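Local coordinates for putative enoyl-CoA hydratase (Streptomyces coelicolor A3, PDB 3G64), which probably catalyses the addition of water across the double bond of an enoyl-CoA thioester, as a member of the crotonase-like family, at the interface of chains A and B. Residues are numbered along the deposited sequence; one frame, centred on the assembly and turned at random. Chains: chain A/B, Putative enoyl-CoA hydratase.

Contact 1: the interface of chains A and B. Residues chain A 258-259, 262, 274; chain B 84, 152-155.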
# COMPACT_ATOMS: atom_id res chain seq x y z
N ASP A 258 -12.73 27.35 12.60
CA ASP A 258 -13.21 26.06 13.11
C ASP A 258 -12.33 25.53 14.23
O ASP A 258 -12.81 24.98 15.22
CB ASP A 258 -13.39 25.03 11.98
CG ASP A 258 -14.66 25.26 11.20
OD1 ASP A 258 -15.51 26.09 11.64
OD2 ASP A 258 -14.85 24.64 10.14
N TYR A 259 -11.02 25.71 14.09
CA TYR A 259 -10.10 25.32 15.13
C TYR A 259 -10.37 26.14 16.40
O TYR A 259 -10.37 25.59 17.49
CB TYR A 259 -8.69 25.58 14.67
CG TYR A 259 -7.57 25.19 15.61
CD1 TYR A 259 -7.41 23.86 16.03
CD2 TYR A 259 -6.63 26.13 16.01
CE1 TYR A 259 -6.34 23.50 16.83
CE2 TYR A 259 -5.55 25.78 16.80
CZ TYR A 259 -5.41 24.48 17.21
OH TYR A 259 -4.34 24.14 17.99
N PHE A 262 -13.49 24.96 18.01
CA PHE A 262 -13.37 23.71 18.76
C PHE A 262 -13.01 24.01 20.22
O PHE A 262 -13.56 23.42 21.14
CB PHE A 262 -12.30 22.75 18.22
CG PHE A 262 -11.86 21.76 19.26
CD1 PHE A 262 -12.70 20.70 19.62
CD2 PHE A 262 -10.68 21.94 19.96
CE1 PHE A 262 -12.32 19.80 20.59
CE2 PHE A 262 -10.29 21.04 20.95
CZ PHE A 262 -11.11 19.98 21.27
N TRP A 274 -19.61 24.31 13.47
CA TRP A 274 -18.61 24.45 12.41
C TRP A 274 -19.07 25.40 11.31
O TRP A 274 -20.26 25.47 11.01
CB TRP A 274 -18.31 23.10 11.79
CG TRP A 274 -17.97 22.02 12.78
CD1 TRP A 274 -18.70 20.90 13.05
CD2 TRP A 274 -16.81 21.95 13.64
NE1 TRP A 274 -18.07 20.13 13.99
CE2 TRP A 274 -16.90 20.75 14.37
CE3 TRP A 274 -15.70 22.77 13.83
CZ2 TRP A 274 -15.93 20.36 15.29
CZ3 TRP A 274 -14.73 22.38 14.73
CH2 TRP A 274 -14.85 21.19 15.44
N ILE B 84 -3.37 23.46 22.37
CA ILE B 84 -4.41 24.09 21.56
C ILE B 84 -4.68 25.51 22.02
O ILE B 84 -4.61 26.45 21.23
CB ILE B 84 -5.69 23.24 21.48
CG1 ILE B 84 -5.39 21.94 20.73
CG2 ILE B 84 -6.80 24.00 20.78
CD1 ILE B 84 -6.64 21.12 20.41
N ARG B 152 -11.80 16.31 14.41
CA ARG B 152 -12.66 16.62 15.56
C ARG B 152 -12.28 17.97 16.16
O ARG B 152 -13.07 18.56 16.88
CB ARG B 152 -12.56 15.57 16.67
CG ARG B 152 -12.99 14.16 16.29
CD ARG B 152 -14.37 14.09 15.66
NE ARG B 152 -14.70 12.71 15.30
CZ ARG B 152 -15.37 11.87 16.07
NH1 ARG B 152 -15.81 12.27 17.27
NH2 ARG B 152 -15.62 10.62 15.66
N VAL B 153 -11.06 18.44 15.90
CA VAL B 153 -10.65 19.74 16.41
C VAL B 153 -10.55 20.78 15.31
O VAL B 153 -10.05 21.88 15.53
CB VAL B 153 -9.34 19.69 17.23
CG1 VAL B 153 -9.43 18.61 18.31
CG2 VAL B 153 -8.14 19.49 16.32
N GLY B 154 -11.08 20.45 14.13
CA GLY B 154 -11.11 21.37 13.01
C GLY B 154 -9.80 21.47 12.24
O GLY B 154 -9.58 22.43 11.52
N LEU B 155 -8.92 20.49 12.43
CA LEU B 155 -7.67 20.40 11.66
C LEU B 155 -7.76 19.24 10.64
O LEU B 155 -8.68 18.44 10.71
CB LEU B 155 -6.48 20.20 12.60
CG LEU B 155 -6.17 21.34 13.58
CD1 LEU B 155 -4.90 21.04 14.35
CD2 LEU B 155 -6.04 22.68 12.86
O HOH W 1 -9.83 25.40 11.30
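A:Phe262 and A:Tyr259, one turn apart on helix 257-267, pack on B:Val153 in a mostly apolar subunit interface that joins the C-terminal helix of one copy to its neighbour in the deposited trimer. B:Val153 presents CG1 over the centre of one face of the A:Phe262 ring, 3.6 Å from its centroid. The A:Phe262 CG is anti to the backbone N (chi1 159°), which swings the ring out over this methyl. At the ring's rim, CE2 meets the B:Ile84 CD1 tip at 3.7 Å, the two side chains crossing at about a right angle. B:Val153 O meets the A:Tyr259 ring at its edge, 3.3 Å from CD1. B:Leu155 lies over one face near the rim, its CD2 3.6 Å from CD1, and B:Ile84 CG2 over the other. The outer edge of the A:Trp274 indole adds a contact, with CH2 3.5 Å from B:Arg152 O. A polar link runs through water 1, which is 3.0 Å from A:Tyr259 N and also joins B:Gly154 O. The patch thus fastens the C-terminal helix over 3-10 helix 150-153 and beside helix 80-87 of the next subunit, and probably steadies the trimer.

Contact 2: the interface of chains A and B. Residues chain A 234, 237-239, 242-243, 246; chain B 161-164, 168.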
# COMPACT_ATOMS: atom_id res chain seq x y z
N GLU A 234 -0.19 12.95 -1.01
CA GLU A 234 0.95 12.31 -0.32
C GLU A 234 1.12 10.85 -0.72
O GLU A 234 2.16 10.26 -0.42
CB GLU A 234 0.85 12.46 1.22
CG GLU A 234 0.99 13.94 1.63
CD GLU A 234 0.88 14.20 3.12
OE1 GLU A 234 0.83 13.22 3.92
OE2 GLU A 234 0.86 15.40 3.50
N MSE A 237 4.11 11.44 -2.92
CA MSE A 237 5.24 12.23 -2.37
C MSE A 237 6.09 11.42 -1.42
O MSE A 237 5.61 10.45 -0.85
CB MSE A 237 4.71 13.43 -1.57
CG MSE A 237 3.91 14.38 -2.43
SE MSE A 237 2.78 15.57 -1.32
CE MSE A 237 4.19 16.46 -0.25
N PRO A 238 7.36 11.84 -1.22
CA PRO A 238 8.23 11.23 -0.22
C PRO A 238 7.92 11.74 1.21
O PRO A 238 7.33 12.80 1.41
CB PRO A 238 9.63 11.69 -0.64
CG PRO A 238 9.38 13.04 -1.25
CD PRO A 238 8.09 12.81 -2.05
N LEU A 239 8.35 10.96 2.21
CA LEU A 239 8.12 11.33 3.61
C LEU A 239 8.50 12.79 3.94
O LEU A 239 7.67 13.52 4.50
CB LEU A 239 8.86 10.36 4.54
CG LEU A 239 8.78 10.64 6.05
CD1 LEU A 239 7.33 10.64 6.49
CD2 LEU A 239 9.58 9.59 6.81
N ALA A 242 6.05 15.19 2.54
CA ALA A 242 4.71 15.08 3.14
C ALA A 242 4.60 15.89 4.45
O ALA A 242 3.59 16.56 4.73
CB ALA A 242 4.33 13.61 3.37
N VAL A 243 5.65 15.85 5.26
CA VAL A 243 5.55 16.58 6.52
C VAL A 243 5.62 18.12 6.33
O VAL A 243 5.07 18.87 7.14
CB VAL A 243 6.53 16.02 7.61
CG1 VAL A 243 6.11 14.60 8.03
CG2 VAL A 243 7.97 16.04 7.13
N ASP A 246 1.96 18.88 5.35
CA ASP A 246 1.24 18.82 6.63
C ASP A 246 1.45 20.08 7.46
O ASP A 246 0.49 20.68 7.94
CB ASP A 246 1.76 17.66 7.46
CG ASP A 246 1.38 16.33 6.90
OD1 ASP A 246 0.59 16.29 5.93
OD2 ASP A 246 1.89 15.32 7.43
N GLY B 161 2.34 13.68 9.41
CA GLY B 161 2.68 12.50 8.62
C GLY B 161 1.61 11.42 8.58
O GLY B 161 1.78 10.41 7.90
N ALA B 162 0.50 11.62 9.30
CA ALA B 162 -0.54 10.59 9.34
C ALA B 162 -1.09 10.22 7.96
O ALA B 162 -1.35 9.04 7.70
CB ALA B 162 -1.70 11.00 10.29
N ALA B 163 -1.29 11.22 7.09
CA ALA B 163 -1.83 10.96 5.74
C ALA B 163 -0.84 10.23 4.82
O ALA B 163 -1.25 9.53 3.87
CB ALA B 163 -2.30 12.25 5.08
N TYR B 164 0.45 10.38 5.09
CA TYR B 164 1.46 9.63 4.37
C TYR B 164 1.49 8.19 4.95
O TYR B 164 1.37 7.19 4.23
CB TYR B 164 2.83 10.35 4.50
CG TYR B 164 4.00 9.55 4.01
CD1 TYR B 164 4.46 9.67 2.67
CD2 TYR B 164 4.63 8.62 4.84
CE1 TYR B 164 5.52 8.91 2.20
CE2 TYR B 164 5.69 7.86 4.37
CZ TYR B 164 6.14 8.02 3.05
OH TYR B 164 7.19 7.24 2.59
N ARG B 168 -0.23 3.65 3.81
CA ARG B 168 0.83 2.70 3.53
C ARG B 168 0.82 1.55 4.53
O ARG B 168 1.46 0.52 4.31
CB ARG B 168 2.21 3.39 3.53
CG ARG B 168 2.36 4.34 2.32
CD ARG B 168 3.63 5.27 2.41
NE ARG B 168 3.82 5.94 1.12
CZ ARG B 168 3.07 6.97 0.69
NH1 ARG B 168 2.11 7.47 1.47
NH2 ARG B 168 3.32 7.52 -0.50
O HOH W 2 5.98 7.85 -1.47
O HOH W 3 0.54 13.26 6.44
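B:Tyr164 lies against A:Leu239 at the centre of a mixed polar and apolar subunit interface, where helix 162-170 meets the turn between helices 221-234 and 239-253 and probably helps lock two copies of the trimer together. The phenol ring is sandwiched. A:Leu239 CA sits over one face, 4.0 Å from the ring centroid and offset toward the rim. On the opposite face lies the guanidinium of B:Arg168, with B:Tyr164 CE1 3.4 Å above the guanidinium plane. A:Met237 O meets the ring edge in plane. The B:Tyr164 CG is anti to the backbone N (chi1 170°), which sends the ring toward the turn and leaves CB against A:Ala242 CB. B:Arg168 NH1 donates to B:Tyr164 O at 2.9 Å, which steadies the guanidinium. Its NH2 donates to A:Glu234 O at 3.0 Å, on a lone pair in the carbonyl plane, and so caps the last turn of helix 221-234. An alanine in place of B:Tyr164 would probably open a gap beside A:Leu239 and leave the B:Arg168 guanidinium freer to turn away from A:Glu234 O. Near the start of helix 162-170, water 3 joins A:Glu234 OE1 and A:Asp246 OD2 to B:Ala163 N. A:Asp246 OD2 also accepts a hydrogen bond from B:Gly161 N at 2.6 Å, the nitrogen lying roughly in line with the bond from CG to OD2.

Contact 3: the interface of chains A and B. Residues chain A 136-138, 228, 231; chain B 173, 176-177, 180.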
# COMPACT_ATOMS: atom_id res chain seq x y z
N ASP A 136 -14.17 8.44 -1.96
CA ASP A 136 -13.54 8.42 -0.66
C ASP A 136 -14.15 7.33 0.22
O ASP A 136 -13.43 6.69 1.03
CB ASP A 136 -13.67 9.80 -0.03
CG ASP A 136 -13.06 10.88 -0.94
OD1 ASP A 136 -11.82 10.90 -1.05
OD2 ASP A 136 -13.82 11.64 -1.59
N PHE A 137 -15.46 7.11 0.06
CA PHE A 137 -16.19 6.11 0.86
C PHE A 137 -17.00 5.21 -0.06
O PHE A 137 -17.62 5.68 -1.02
CB PHE A 137 -17.14 6.76 1.89
CG PHE A 137 -16.45 7.63 2.92
CD1 PHE A 137 -16.12 7.12 4.17
CD2 PHE A 137 -16.15 8.95 2.64
CE1 PHE A 137 -15.49 7.91 5.12
CE2 PHE A 137 -15.50 9.76 3.59
CZ PHE A 137 -15.17 9.24 4.83
N ARG A 138 -16.99 3.90 0.25
CA ARG A 138 -17.88 2.93 -0.39
C ARG A 138 -18.84 2.34 0.67
O ARG A 138 -18.44 1.57 1.55
CB ARG A 138 -17.09 1.82 -1.09
CG ARG A 138 -16.40 2.27 -2.44
CD ARG A 138 -15.15 1.43 -2.77
NE ARG A 138 -14.14 1.66 -1.74
CZ ARG A 138 -13.42 2.78 -1.63
NH1 ARG A 138 -12.57 2.92 -0.62
NH2 ARG A 138 -13.54 3.77 -2.52
N LYS A 228 -8.67 15.08 2.56
CA LYS A 228 -8.72 14.36 1.30
C LYS A 228 -7.56 14.81 0.39
O LYS A 228 -6.87 13.99 -0.21
CB LYS A 228 -10.06 14.60 0.61
CG LYS A 228 -10.12 14.06 -0.80
CD LYS A 228 -11.56 14.13 -1.33
CE LYS A 228 -11.62 13.71 -2.78
NZ LYS A 228 -13.06 13.56 -3.20
N LEU A 231 -4.22 13.22 1.70
CA LEU A 231 -4.16 11.79 1.39
C LEU A 231 -3.79 11.59 -0.08
O LEU A 231 -2.89 10.82 -0.44
CB LEU A 231 -5.53 11.14 1.65
CG LEU A 231 -5.78 10.79 3.12
CD1 LEU A 231 -7.29 10.57 3.40
CD2 LEU A 231 -4.93 9.59 3.53
N GLY B 173 -8.45 3.01 1.50
CA GLY B 173 -9.89 3.00 1.84
C GLY B 173 -10.05 3.12 3.36
O GLY B 173 -10.71 4.05 3.88
N THR B 176 -8.70 6.62 4.66
CA THR B 176 -9.62 7.73 4.41
C THR B 176 -10.70 7.76 5.50
O THR B 176 -10.96 8.80 6.11
CB THR B 176 -10.27 7.63 3.03
OG1 THR B 176 -9.23 7.72 2.03
CG2 THR B 176 -11.24 8.76 2.82
N ARG B 177 -11.31 6.60 5.74
CA ARG B 177 -12.31 6.44 6.81
C ARG B 177 -11.78 6.88 8.20
O ARG B 177 -12.36 7.76 8.87
CB ARG B 177 -12.78 4.97 6.82
CG ARG B 177 -13.78 4.56 7.90
CD ARG B 177 -14.34 3.15 7.64
NE ARG B 177 -13.32 2.09 7.66
CZ ARG B 177 -12.86 1.51 8.77
NH1 ARG B 177 -13.31 1.90 9.96
NH2 ARG B 177 -11.93 0.56 8.72
N MSE B 180 -10.67 10.72 8.19
CA MSE B 180 -11.72 11.71 8.00
C MSE B 180 -12.81 11.79 9.06
O MSE B 180 -13.24 12.91 9.40
CB MSE B 180 -12.34 11.65 6.64
CG MSE B 180 -12.06 12.97 5.99
SE MSE B 180 -13.30 13.25 4.62
CE MSE B 180 -12.23 12.32 3.28
O HOH W 4 -13.18 4.72 3.10
O HOH W 5 -9.51 10.04 0.24
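A:Leu231 and A:Phe137 form the apolar centre with B:Thr176 and B:Met180, where helix 172-181 of one crotonase-like subunit packs on the next. A:Leu231 brings its CD1 branch against the helix, 3.8 Å from B:Thr176 CA. Its side chain meets that of the threonine at a slant. On the other flank, the A:Phe137 ring touches with its outer edge. CE1 is 3.9 Å from B:Arg177 CA, and CZ faces B:Met180 CB more loosely. The B:Met180 chain, a selenomethionine, bends at chi3 (-88°), and its terminal methyl CE comes to 4.1 Å from A:Lys228 CB and near A:Phe137 CE2. B:Thr176 has two different branches at the border. Its CG2 is anti to the backbone N and sits 3.5 Å from A:Asp136 O. Its hydroxyl OG1, anti to the carbonyl carbon (chi1 -63°), turns to water 5, which passes the contact on to A:Asp136 OD1. The other carboxylate oxygen, OD2, takes a salt bridge from A:Lys228 NZ at 2.6 Å through its syn lone pair. This bond, made by an extended lysine chain, probably fixes the rotation of the carboxylate and holds OD1 toward water 5. Farther out, water 4 is 2.9 Å from A:Asp136 O and also reaches B:Gly173 O. At the outer rim, the A:Arg138 guanidinium sets its edge against B:Gly173, with NH1 3.6 Å from CA.

Contacts 2 and 3 are neighbours, with C-alpha centres about 15 Å apart. Contact 1 lies about 21 Å from contact 2 and 19 Å from contact 3. Helix 221-234 of chain A serves contact 2 through A:Glu234 at its C-terminal end, and contact 3 through A:Lys228 and A:Leu231, one to two turns earlier. On chain B, 3-10 helix 150-153, helix 162-170 and helix 172-181 serve contacts 1, 2 and 3 in turn. Most of the chain B side thus comes from stretch 152-180, with B:Ile84 of helix 80-87 added in contact 1. Held at three points, the two subunits would probably keep a fixed orientation.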